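Local coordinates for cobalamin biosynthesis protein CobN (PDB 7C6O) that serves as the catalytic large subunit of cobaltochelatase, the enzyme that inserts cobalt into the corrin ring during cobalamin biosynthesis, at residues A861-L866 with L902-V907; A868-R871 with W877-S880. One frame throughout, in Å; residues are numbered along the deposited sequence.

Interaction 1 of 2, residues A861-L866 with L902-V907; sequences ALADSL and LALLGV
A single methyl group makes all the close contacts from one side of this buried contact: Ala863 CB meets both Ala903 and Leu904, and no other side chain of 861-866 comes into direct touch with 902-907. It is a helix-helix contact in the alpha/beta part of the CobN fold. Helix 853-874 leads through a short loop into strand 880-885, and helix 896-905 belongs to the long connection from that strand to its parallel neighbour 935-940. Small residues at such a meeting point let two backbones draw close. Here the CA atoms of Ala863 and Leu904 are 5.9 Å apart, and the two alanine methyls abut with Ala863 CB 3.8 Å from Ala903 CB.

Leu904 adds a second apolar contact to the same methyl. Its CB does not aim straight at the other helix; with CG beside the backbone N and anti to the carbonyl carbon (chi1 -70°), the branch swings across, putting Leu904 CD2 3.8 Å and CG 3.9 Å from Ala863 CB. The interface is purely apolar, without a hydrogen bond across it. One turn earlier in helix 896-905, Glu900 extends the contact, touching Leu862, Ala863 and Leu866.

Just beyond the contact the second helix stops in a Schellman motif. Gly906, with its positive phi of 85°, is the C' residue and turns the chain into strand 907-911. Arg931 hydrogen-bonds to the carbonyl oxygens of both Ala903 and Leu904, so the end of the helix is held by a side chain as well as by its own turn. Within that turn Gly906 N makes a weak bond to Ala903 O, and the wider closure is formed by Val907 N, which donates to Leu902 O at 2.9 Å.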
ATOM      1  N   ALA A 861      -7.879 -18.915  12.717  1.00 15.76           N
ATOM      2  CA  ALA A 861      -7.232 -20.146  12.278  1.00 17.44           C
ATOM      3  C   ALA A 861      -5.714 -20.031  12.356  1.00 17.11           C
ATOM      4  O   ALA A 861      -5.035 -20.985  12.754  1.00 17.03           O
ATOM      5  CB  ALA A 861      -7.680 -20.499  10.859  1.00 16.99           C
ATOM      6  N   LEU A 862      -5.162 -18.873  11.982  1.00 16.01           N
ATOM      7  CA  LEU A 862      -3.723 -18.661  12.114  1.00 15.36           C
ATOM      8  C   LEU A 862      -3.293 -18.748  13.574  1.00 14.60           C
ATOM      9  O   LEU A 862      -2.305 -19.414  13.904  1.00 17.08           O
ATOM     10  CB  LEU A 862      -3.332 -17.306  11.515  1.00 16.12           C
ATOM     11  CG  LEU A 862      -3.282 -17.216   9.987  1.00 16.62           C
ATOM     12  CD1 LEU A 862      -3.330 -15.767   9.528  1.00 15.17           C
ATOM     13  CD2 LEU A 862      -2.027 -17.902   9.450  1.00 18.29           C
ATOM     14  N   ALA A 863      -4.028 -18.078  14.465  1.00 15.05           N
ATOM     15  CA  ALA A 863      -3.721 -18.144  15.891  1.00 14.37           C
ATOM     16  C   ALA A 863      -3.821 -19.575  16.409  1.00 14.53           C
ATOM     17  O   ALA A 863      -2.903 -20.070  17.073  1.00 14.49           O
ATOM     18  CB  ALA A 863      -4.658 -17.222  16.672  1.00 14.45           C
ATOM     19  N   ASP A 864      -4.933 -20.252  16.116  1.00 19.90           N
ATOM     20  CA  ASP A 864      -5.113 -21.621  16.596  1.00 21.17           C
ATOM     21  C   ASP A 864      -4.025 -22.544  16.063  1.00 20.47           C
ATOM     22  O   ASP A 864      -3.518 -23.404  16.792  1.00 18.82           O
ATOM     23  CB  ASP A 864      -6.491 -22.145  16.195  1.00 20.42           C
ATOM     24  CG  ASP A 864      -7.613 -21.514  16.995  1.00 25.22           C
ATOM     25  OD1 ASP A 864      -7.322 -20.823  17.997  1.00 24.97           O
ATOM     26  OD2 ASP A 864      -8.787 -21.711  16.618  1.00 28.77           O
ATOM     27  N   SER A 865      -3.653 -22.375  14.790  1.00 16.65           N
ATOM     28  CA  SER A 865      -2.659 -23.248  14.178  1.00 17.81           C
ATOM     29  C   SER A 865      -1.276 -23.014  14.774  1.00 18.65           C
ATOM     30  O   SER A 865      -0.524 -23.968  15.007  1.00 16.84           O
ATOM     31  CB  SER A 865      -2.645 -23.028  12.664  1.00 17.62           C
ATOM     32  OG  SER A 865      -1.728 -23.890  12.018  1.00 19.82           O
ATOM     33  N   LEU A 866      -0.927 -21.751  15.026  1.00 18.45           N
ATOM     34  CA  LEU A 866       0.357 -21.440  15.648  1.00 16.18           C
ATOM     35  C   LEU A 866       0.441 -22.026  17.053  1.00 14.93           C
ATOM     36  O   LEU A 866       1.459 -22.614  17.433  1.00 16.58           O
ATOM     37  CB  LEU A 866       0.565 -19.922  15.678  1.00 15.98           C
ATOM     38  CG  LEU A 866       1.819 -19.327  16.331  1.00 21.55           C
ATOM     39  CD1 LEU A 866       2.145 -17.991  15.683  1.00 19.16           C
ATOM     40  CD2 LEU A 866       1.647 -19.136  17.833  1.00 25.24           C
ATOM     41  N   LEU A 902      -5.579 -10.070  17.461  1.00 17.09           N
ATOM     42  CA  LEU A 902      -6.776 -10.006  18.294  1.00 19.45           C
ATOM     43  C   LEU A 902      -7.153 -11.383  18.830  1.00 20.20           C
ATOM     44  O   LEU A 902      -7.518 -11.521  20.003  1.00 18.53           O
ATOM     45  CB  LEU A 902      -7.931  -9.400  17.495  1.00 15.74           C
ATOM     46  CG  LEU A 902      -7.759  -7.931  17.099  1.00 15.77           C
ATOM     47  CD1 LEU A 902      -8.916  -7.449  16.233  1.00 17.35           C
ATOM     48  CD2 LEU A 902      -7.626  -7.061  18.338  1.00 16.25           C
ATOM     49  N   ALA A 903      -7.062 -12.415  17.987  1.00 19.93           N
ATOM     50  CA  ALA A 903      -7.427 -13.761  18.422  1.00 18.15           C
ATOM     51  C   ALA A 903      -6.497 -14.263  19.518  1.00 18.21           C
ATOM     52  O   ALA A 903      -6.947 -14.898  20.480  1.00 19.17           O
ATOM     53  CB  ALA A 903      -7.422 -14.720  17.230  1.00 14.37           C
ATOM     54  N   LEU A 904      -5.195 -13.996  19.393  1.00 15.33           N
ATOM     55  CA  LEU A 904      -4.256 -14.429  20.424  1.00 14.33           C
ATOM     56  C   LEU A 904      -4.548 -13.746  21.754  1.00 16.35           C
ATOM     57  O   LEU A 904      -4.496 -14.383  22.815  1.00 18.87           O
ATOM     58  CB  LEU A 904      -2.820 -14.152  19.975  1.00 15.74           C
ATOM     59  CG  LEU A 904      -2.295 -15.026  18.836  1.00 16.28           C
ATOM     60  CD1 LEU A 904      -1.020 -14.440  18.247  1.00 14.15           C
ATOM     61  CD2 LEU A 904      -2.057 -16.445  19.332  1.00 17.95           C
ATOM     62  N   LEU A 905      -4.864 -12.447  21.714  1.00 17.93           N
ATOM     63  CA  LEU A 905      -5.228 -11.709  22.918  1.00 18.50           C
ATOM     64  C   LEU A 905      -6.576 -12.138  23.482  1.00 22.59           C
ATOM     65  O   LEU A 905      -6.848 -11.886  24.660  1.00 22.26           O
ATOM     66  CB  LEU A 905      -5.266 -10.207  22.625  1.00 13.95           C
ATOM     67  CG  LEU A 905      -3.965  -9.548  22.165  1.00 15.23           C
ATOM     68  CD1 LEU A 905      -4.204  -8.087  21.828  1.00 13.22           C
ATOM     69  CD2 LEU A 905      -2.895  -9.687  23.232  1.00 14.85           C
ATOM     70  N   GLY A 906      -7.425 -12.766  22.674  1.00 21.50           N
ATOM     71  CA  GLY A 906      -8.753 -13.129  23.126  1.00 22.79           C
ATOM     72  C   GLY A 906      -9.764 -12.013  22.981  1.00 22.05           C
ATOM     73  O   GLY A 906     -10.641 -11.860  23.841  1.00 23.28           O
ATOM     74  N   VAL A 907      -9.663 -11.224  21.915  1.00 22.19           N
ATOM     75  CA  VAL A 907     -10.532 -10.078  21.679  1.00 22.78           C
ATOM     76  C   VAL A 907     -11.173 -10.237  20.309  1.00 23.25           C
ATOM     77  O   VAL A 907     -10.483 -10.517  19.322  1.00 23.98           O
ATOM     78  CB  VAL A 907      -9.758  -8.751  21.765  1.00 21.66           C
ATOM     79  CG1 VAL A 907     -10.668  -7.575  21.439  1.00 17.96           C
ATOM     80  CG2 VAL A 907      -9.152  -8.590  23.138  1.00 20.63           C
TER

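Interaction 2 of 2, residues A868-R871 with W877-S880; sequences ARYR and WPRS
Tyr870 and Pro878 make the close-fitting half of this contact, whereas Arg871 and Trp877 form a looser stack on the side nearer solvent. The setting is a helix-to-strand turn: helix 853-874 ends, and the chain doubles back past its last turns before entering strand 880-885. Pro878 lies over one face of the tyrosine ring in a proline-aromatic CH-pi contact, with Pro878 CB 3.7 Å from the centroid of the Tyr870 ring and only 11° off its normal. The fit is tighter still beside this point, where Pro878 CD approaches Tyr870 CD1 to 3.4 Å. Both residues are buried.

Outward from this pair, the exposed Arg871 is laid across the partly exposed indole of Trp877. Its chain is extended from CG to NE and leaves the helix with CG anti to the backbone N (chi1 -170°), which carries first the methylene and then the charged group over the ring. Arg871 CD stands 3.8 Å from the centroid of the six-membered ring of Trp877, while Arg871 CZ lies over its five-membered ring, 4.4 Å from that centroid. The guanidinium is nearly parallel to the indole, the planes 18° apart, so CH-pi and cation-pi contacts follow one another along a single aromatic face. Arg871 NH1 comes within 3.6 Å of Trp877 NE1, but both nitrogens are donors, and the two groups meet face to face, so the approach belongs to the stack and is not a hydrogen bond.

Tyr870 also meets the ring of His874 farther along its own helix, and Trp877 and Pro878 both rest on Leu867. Behind them, Tyr870 and Pro878 pack against Ala1055 and Val1056, where strand 1056-1061 begins beside strand 880-885, and Trp877 reaches Tyr973 of helix 973-985.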
ATOM      1  N   ALA A 868      -1.301 -24.548  18.369  1.00 22.88           N
ATOM      2  CA  ALA A 868      -1.268 -26.006  18.319  1.00 24.56           C
ATOM      3  C   ALA A 868       0.129 -26.518  17.989  1.00 22.55           C
ATOM      4  O   ALA A 868       0.605 -27.481  18.600  1.00 25.71           O
ATOM      5  CB  ALA A 868      -2.282 -26.522  17.297  1.00 23.26           C
ATOM      6  N   ARG A 869       0.803 -25.882  17.029  1.00 21.12           N
ATOM      7  CA  ARG A 869       2.150 -26.308  16.660  1.00 20.76           C
ATOM      8  C   ARG A 869       3.111 -26.154  17.831  1.00 21.21           C
ATOM      9  O   ARG A 869       3.891 -27.065  18.135  1.00 20.02           O
ATOM     10  CB  ARG A 869       2.643 -25.510  15.452  1.00 21.45           C
ATOM     11  CG  ARG A 869       4.016 -25.936  14.943  1.00 25.30           C
ATOM     12  CD  ARG A 869       3.988 -27.363  14.406  1.00 29.50           C
ATOM     13  NE  ARG A 869       5.320 -27.861  14.069  1.00 32.98           N
ATOM     14  CZ  ARG A 869       5.815 -27.915  12.836  1.00 33.76           C
ATOM     15  NH1 ARG A 869       5.089 -27.501  11.805  1.00 31.73           N
ATOM     16  NH2 ARG A 869       7.036 -28.389  12.632  1.00 36.98           N
ATOM     17  N   TYR A 870       3.067 -25.003  18.506  1.00 19.03           N
ATOM     18  CA  TYR A 870       3.989 -24.762  19.611  1.00 21.21           C
ATOM     19  C   TYR A 870       3.740 -25.738  20.754  1.00 21.33           C
ATOM     20  O   TYR A 870       4.681 -26.328  21.299  1.00 25.24           O
ATOM     21  CB  TYR A 870       3.861 -23.321  20.103  1.00 20.87           C
ATOM     22  CG  TYR A 870       4.940 -22.929  21.084  1.00 22.53           C
ATOM     23  CD1 TYR A 870       4.777 -23.131  22.451  1.00 22.62           C
ATOM     24  CD2 TYR A 870       6.133 -22.377  20.643  1.00 22.36           C
ATOM     25  CE1 TYR A 870       5.768 -22.777  23.348  1.00 23.89           C
ATOM     26  CE2 TYR A 870       7.125 -22.015  21.531  1.00 24.07           C
ATOM     27  CZ  TYR A 870       6.939 -22.220  22.881  1.00 24.17           C
ATOM     28  OH  TYR A 870       7.931 -21.862  23.762  1.00 26.31           O
ATOM     29  N   ARG A 871       2.474 -25.918  21.132  1.00 23.01           N
ATOM     30  CA  ARG A 871       2.154 -26.809  22.242  1.00 25.54           C
ATOM     31  C   ARG A 871       2.498 -28.255  21.904  1.00 29.31           C
ATOM     32  O   ARG A 871       2.938 -29.013  22.778  1.00 28.32           O
ATOM     33  CB  ARG A 871       0.678 -26.661  22.614  1.00 27.43           C
ATOM     34  CG  ARG A 871       0.282 -27.363  23.903  0.62 32.94           C
ATOM     35  CD  ARG A 871      -1.041 -26.834  24.440  1.00 36.66           C
ATOM     36  NE  ARG A 871      -1.549 -27.650  25.540  0.86 41.64           N
ATOM     37  CZ  ARG A 871      -1.217 -27.480  26.816  0.54 46.64           C
ATOM     38  NH1 ARG A 871      -0.373 -26.519  27.166  0.91 47.74           N
ATOM     39  NH2 ARG A 871      -1.731 -28.274  27.746  0.83 49.52           N
ATOM     40  N   TRP A 877       1.889 -23.628  26.437  1.00 26.04           N
ATOM     41  CA  TRP A 877       1.571 -22.473  25.617  1.00 26.71           C
ATOM     42  C   TRP A 877       2.783 -21.550  25.508  1.00 26.40           C
ATOM     43  O   TRP A 877       3.570 -21.433  26.452  1.00 26.93           O
ATOM     44  CB  TRP A 877       0.398 -21.693  26.204  1.00 28.53           C
ATOM     45  CG  TRP A 877      -0.835 -22.499  26.437  1.00 29.46           C
ATOM     46  CD1 TRP A 877      -1.314 -22.933  27.639  1.00 29.52           C
ATOM     47  CD2 TRP A 877      -1.758 -22.961  25.446  1.00 28.99           C
ATOM     48  NE1 TRP A 877      -2.477 -23.640  27.457  1.00 28.81           N
ATOM     49  CE2 TRP A 877      -2.771 -23.672  26.119  1.00 28.87           C
ATOM     50  CE3 TRP A 877      -1.824 -22.846  24.054  1.00 30.80           C
ATOM     51  CZ2 TRP A 877      -3.836 -24.266  25.448  1.00 28.88           C
ATOM     52  CZ3 TRP A 877      -2.884 -23.437  23.391  1.00 31.39           C
ATOM     53  CH2 TRP A 877      -3.876 -24.137  24.087  1.00 29.93           C
ATOM     54  N   PRO A 878       2.955 -20.879  24.370  1.00 21.66           N
ATOM     55  CA  PRO A 878       3.972 -19.827  24.299  1.00 19.71           C
ATOM     56  C   PRO A 878       3.538 -18.624  25.122  1.00 20.28           C
ATOM     57  O   PRO A 878       2.375 -18.216  25.090  1.00 22.77           O
ATOM     58  CB  PRO A 878       4.037 -19.496  22.804  1.00 21.51           C
ATOM     59  CG  PRO A 878       2.660 -19.797  22.311  1.00 19.92           C
ATOM     60  CD  PRO A 878       2.175 -20.981  23.122  1.00 18.52           C
ATOM     61  N   ARG A 879       4.484 -18.067  25.881  1.00 19.59           N
ATOM     62  CA  ARG A 879       4.163 -16.916  26.719  1.00 20.19           C
ATOM     63  C   ARG A 879       3.876 -15.678  25.880  1.00 21.45           C
ATOM     64  O   ARG A 879       3.039 -14.850  26.263  1.00 18.47           O
ATOM     65  CB  ARG A 879       5.307 -16.640  27.696  1.00 24.95           C
ATOM     66  CG  ARG A 879       6.626 -16.310  27.017  0.43 30.03           C
ATOM     67  CD  ARG A 879       7.787 -16.250  27.996  0.93 35.58           C
ATOM     68  NE  ARG A 879       9.065 -16.173  27.295  0.78 37.58           N
ATOM     69  CZ  ARG A 879       9.708 -17.227  26.800  0.48 38.98           C
ATOM     70  NH1 ARG A 879       9.190 -18.440  26.930  0.29 39.62           N
ATOM     71  NH2 ARG A 879      10.867 -17.071  26.173  1.00 39.87           N
ATOM     72  N   SER A 880       4.544 -15.543  24.737  1.00 19.31           N
ATOM     73  CA  SER A 880       4.395 -14.372  23.890  1.00 20.03           C
ATOM     74  C   SER A 880       4.719 -14.741  22.451  1.00 17.40           C
ATOM     75  O   SER A 880       5.634 -15.528  22.190  1.00 15.68           O
ATOM     76  CB  SER A 880       5.301 -13.225  24.354  1.00 22.19           C
ATOM     77  OG  SER A 880       5.181 -12.109  23.489  1.00 23.79           O
TER

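Helix 853-874 serves both contacts, which illustrates how one helix can be contacted about two turns apart by different parts of the chain. Interaction 2 joins its last turns to the loop that follows, and is nested in sequence within the larger loop closed by interaction 1; their centres are 11 Å apart. Leu867 and Arg931 are among the residues common to their surroundings: Leu867 touches Leu904 as well as Trp877 and Pro878, and Arg931 packs on Trp877 besides binding carbonyl groups of 902-907. Interaction 1 lies about 25 Å and interaction 2 about 31 Å, centre to centre, from the middle of the chain. The sodium ion at Asp125 and Ser127 belongs to the distant N-terminal region.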